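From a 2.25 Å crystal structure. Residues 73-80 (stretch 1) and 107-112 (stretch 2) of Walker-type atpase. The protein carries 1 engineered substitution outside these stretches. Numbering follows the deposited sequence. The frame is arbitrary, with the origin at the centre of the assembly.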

# COMPACT_ATOMS: atom_id res chain seq x y z
N THR A 73 -16.04 6.65 10.83
CA THR A 73 -17.45 7.03 10.68
C THR A 73 -17.65 7.76 9.36
O THR A 73 -16.68 8.21 8.74
N ARG A 74 -18.91 7.85 8.93
CA ARG A 74 -19.34 8.64 7.78
C ARG A 74 -18.87 10.09 7.85
O ARG A 74 -18.29 10.61 6.90
N GLU A 75 -19.11 10.74 8.98
CA GLU A 75 -18.71 12.14 9.16
C GLU A 75 -17.21 12.37 8.98
O GLU A 75 -16.80 13.34 8.34
N GLU A 76 -16.39 11.48 9.53
CA GLU A 76 -14.93 11.57 9.43
C GLU A 76 -14.43 11.38 7.99
O GLU A 76 -13.57 12.12 7.53
N LEU A 77 -14.97 10.37 7.31
CA LEU A 77 -14.64 10.10 5.93
C LEU A 77 -15.01 11.31 5.08
O LEU A 77 -14.21 11.77 4.28
N ILE A 78 -16.22 11.83 5.27
CA ILE A 78 -16.67 12.98 4.49
C ILE A 78 -15.80 14.23 4.75
O ILE A 78 -15.40 14.92 3.81
N LYS A 79 -15.48 14.47 6.02
CA LYS A 79 -14.59 15.57 6.40
C LYS A 79 -13.21 15.45 5.72
O LYS A 79 -12.63 16.47 5.32
N GLU A 80 -12.71 14.22 5.59
CA GLU A 80 -11.44 13.93 4.89
C GLU A 80 -11.51 14.14 3.36
O GLU A 80 -10.58 14.67 2.76
N GLU A 107 -21.79 20.97 6.19
CA GLU A 107 -21.26 20.23 7.35
C GLU A 107 -21.34 18.73 7.09
O GLU A 107 -22.37 18.24 6.62
N PRO A 108 -20.24 18.00 7.37
CA PRO A 108 -20.16 16.54 7.14
C PRO A 108 -21.32 15.74 7.73
O PRO A 108 -21.74 14.74 7.14
N ARG A 109 -21.82 16.19 8.89
CA ARG A 109 -23.00 15.60 9.57
C ARG A 109 -24.22 15.44 8.66
O ARG A 109 -25.01 14.51 8.84
N LYS A 110 -24.38 16.36 7.71
CA LYS A 110 -25.60 16.43 6.90
C LYS A 110 -25.41 16.06 5.42
O LYS A 110 -26.28 16.35 4.58
N LEU A 111 -24.30 15.40 5.09
CA LEU A 111 -24.01 14.96 3.72
C LEU A 111 -24.04 13.43 3.60
O LEU A 111 -23.62 12.73 4.52
N SER A 112 -24.53 12.93 2.47
CA SER A 112 -24.40 11.51 2.15
C SER A 112 -23.19 11.27 1.23
O SER A 112 -22.76 12.17 0.50

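The helix that begins at Arg74 meets a segment whose 3-10 piece, Pro108 and Arg109, leads into loop, and the contact is apolar in the middle with charged side chains reaching across beside it. The backbones come closest at Glu75 and Pro108, whose CA atoms lie 5.1 Å apart.

Among the apolar contacts, Pro108 and Ile78 both direct their CA-to-CB bonds toward the opposite stretch. The proline ring, with a C-gamma exo pucker, is small and rigid enough to lie close against the helix: Pro108 CB is 3.5 Å from the backbone O of Glu75 and 3.6 Å from Glu75 CG, while Pro108 CG lies 4.0 Å from Lys79 CB. Ile78, buried and in the m,t rotamer, offers two branches. Ile78 CG2 lies 4.3 Å from Pro108 CB and 3.9 Å from Leu111 CD1, whereas Ile78 CD1 makes a van der Waals approach to a carbonyl, Leu111 O, at 3.3 Å. Leu111 (m,t) is also buried, and although its CB points sideways, its CD1 completes this apolar cluster. Branched aliphatic side chains suit these two places, filling buried space beside Pro108 without leaving side-chain polar groups unpaired. Lys79 contributes the base of its side chain; its extended aliphatic chain then leads the amino group away.

The direct hydrogen bonds across the contact come from Arg74. Its CB points sideways, but t,t,p and a chi4 of 87° bring the guanidinium over to the turn, where backbone carbonyls await it. The best-formed bond runs from Arg74 NH2 to Arg109 O, 3.0 Å with an angle of 160°. Arg74 NH1 makes weak bonds to Leu111 O (2.5 Å), Pro108 O (3.2 Å) and Arg109 O (3.5 Å); the first is short but poorly angled. Arginine suits this place because a planar group with several N-H donors can serve a cluster of carbonyls at once.

Glu75 supplies the salt bridge across the contact. Extended as t,t, it carries its carboxylate to Arg109 (m,t,t), whose CB points away from the helix. The bridge is long, with Glu75 OE1 3.9 Å from Arg109 NE, and Glu75 OE1 also lies 3.1 Å from Arg109 CG, so the carboxylate sits alongside the arginine's aliphatic portion. Water 1 adds a second connection, its O donating to Glu75 OE2 (3.0 Å) and accepting from Arg109 N (3.2 Å).

Within each stretch, further polar contacts accompany the packing. Thr73, chi1 p, caps the helix as Thr73 OG1 accepts from Glu76 N at 3.2 Å; Glu76 OE1 reciprocates by accepting from Thr73 N, also at 3.2 Å. Lys110 NZ forms a salt bridge with Glu107 OE1 at 3.2 Å.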

# COMPACT_ATOMS: atom_id res chain seq x y z
CB THR A 73 -17.93 7.97 11.82
OG1 THR A 73 -17.28 9.24 11.71
CG2 THR A 73 -17.65 7.35 13.19
CB ARG A 74 -20.87 8.58 7.65
CG ARG A 74 -21.46 9.24 6.40
CD ARG A 74 -23.01 9.29 6.44
NE ARG A 74 -23.54 9.88 7.67
CZ ARG A 74 -23.75 11.18 7.88
NH1 ARG A 74 -23.46 12.07 6.93
NH2 ARG A 74 -24.25 11.60 9.03
CB GLU A 75 -19.17 12.65 10.53
CG GLU A 75 -18.77 14.08 10.80
CD GLU A 75 -19.44 14.66 12.02
OE1 GLU A 75 -20.42 14.05 12.51
OE2 GLU A 75 -19.00 15.74 12.48
CB GLU A 76 -14.27 10.54 10.35
CG GLU A 76 -14.21 10.98 11.82
CD GLU A 76 -14.04 9.81 12.78
OE1 GLU A 76 -13.97 8.66 12.32
OE2 GLU A 76 -14.00 10.06 14.01
CB LEU A 77 -15.42 8.87 5.43
CG LEU A 77 -14.81 7.95 4.34
CD1 LEU A 77 -15.90 7.34 3.48
CD2 LEU A 77 -13.75 8.59 3.45
CB ILE A 78 -18.20 13.23 4.62
CG1 ILE A 78 -18.95 12.01 4.05
CG2 ILE A 78 -18.61 14.50 3.89
CD1 ILE A 78 -20.43 12.08 4.09
CB LYS A 79 -14.45 15.67 7.94
CG LYS A 79 -13.78 16.96 8.44
CD LYS A 79 -13.63 16.98 9.98
CE LYS A 79 -12.65 18.08 10.43
NZ LYS A 79 -12.48 18.15 11.93
CB GLU A 80 -10.92 12.52 5.22
CG GLU A 80 -9.54 12.17 4.67
CD GLU A 80 -8.39 12.95 5.31
OE1 GLU A 80 -8.51 13.39 6.48
OE2 GLU A 80 -7.34 13.11 4.64
CB GLU A 107 -21.98 20.62 8.65
CG GLU A 107 -23.50 20.76 8.53
CD GLU A 107 -24.16 21.30 9.80
OE1 GLU A 107 -23.75 20.89 10.91
OE2 GLU A 107 -25.11 22.11 9.69
CB PRO A 108 -18.84 16.15 7.80
CG PRO A 108 -18.04 17.39 7.80
CD PRO A 108 -18.98 18.53 7.92
CB ARG A 109 -23.41 16.47 10.76
CG ARG A 109 -22.66 16.20 12.05
CD ARG A 109 -23.25 16.99 13.22
NE ARG A 109 -22.60 16.64 14.49
CZ ARG A 109 -22.83 17.24 15.65
NH1 ARG A 109 -23.70 18.24 15.74
NH2 ARG A 109 -22.18 16.84 16.74
CB LYS A 110 -26.23 17.81 7.07
CG LYS A 110 -26.64 18.10 8.53
CD LYS A 110 -27.37 19.43 8.69
CE LYS A 110 -27.83 19.65 10.14
NZ LYS A 110 -26.72 19.61 11.14
CB LEU A 111 -22.63 15.47 3.25
CG LEU A 111 -22.46 16.91 2.76
CD1 LEU A 111 -20.99 17.31 2.73
CD2 LEU A 111 -23.10 17.13 1.40
CB SER A 112 -25.68 10.96 1.51
OG SER A 112 -25.76 11.25 0.13
O HOH W 1 -20.10 18.03 10.84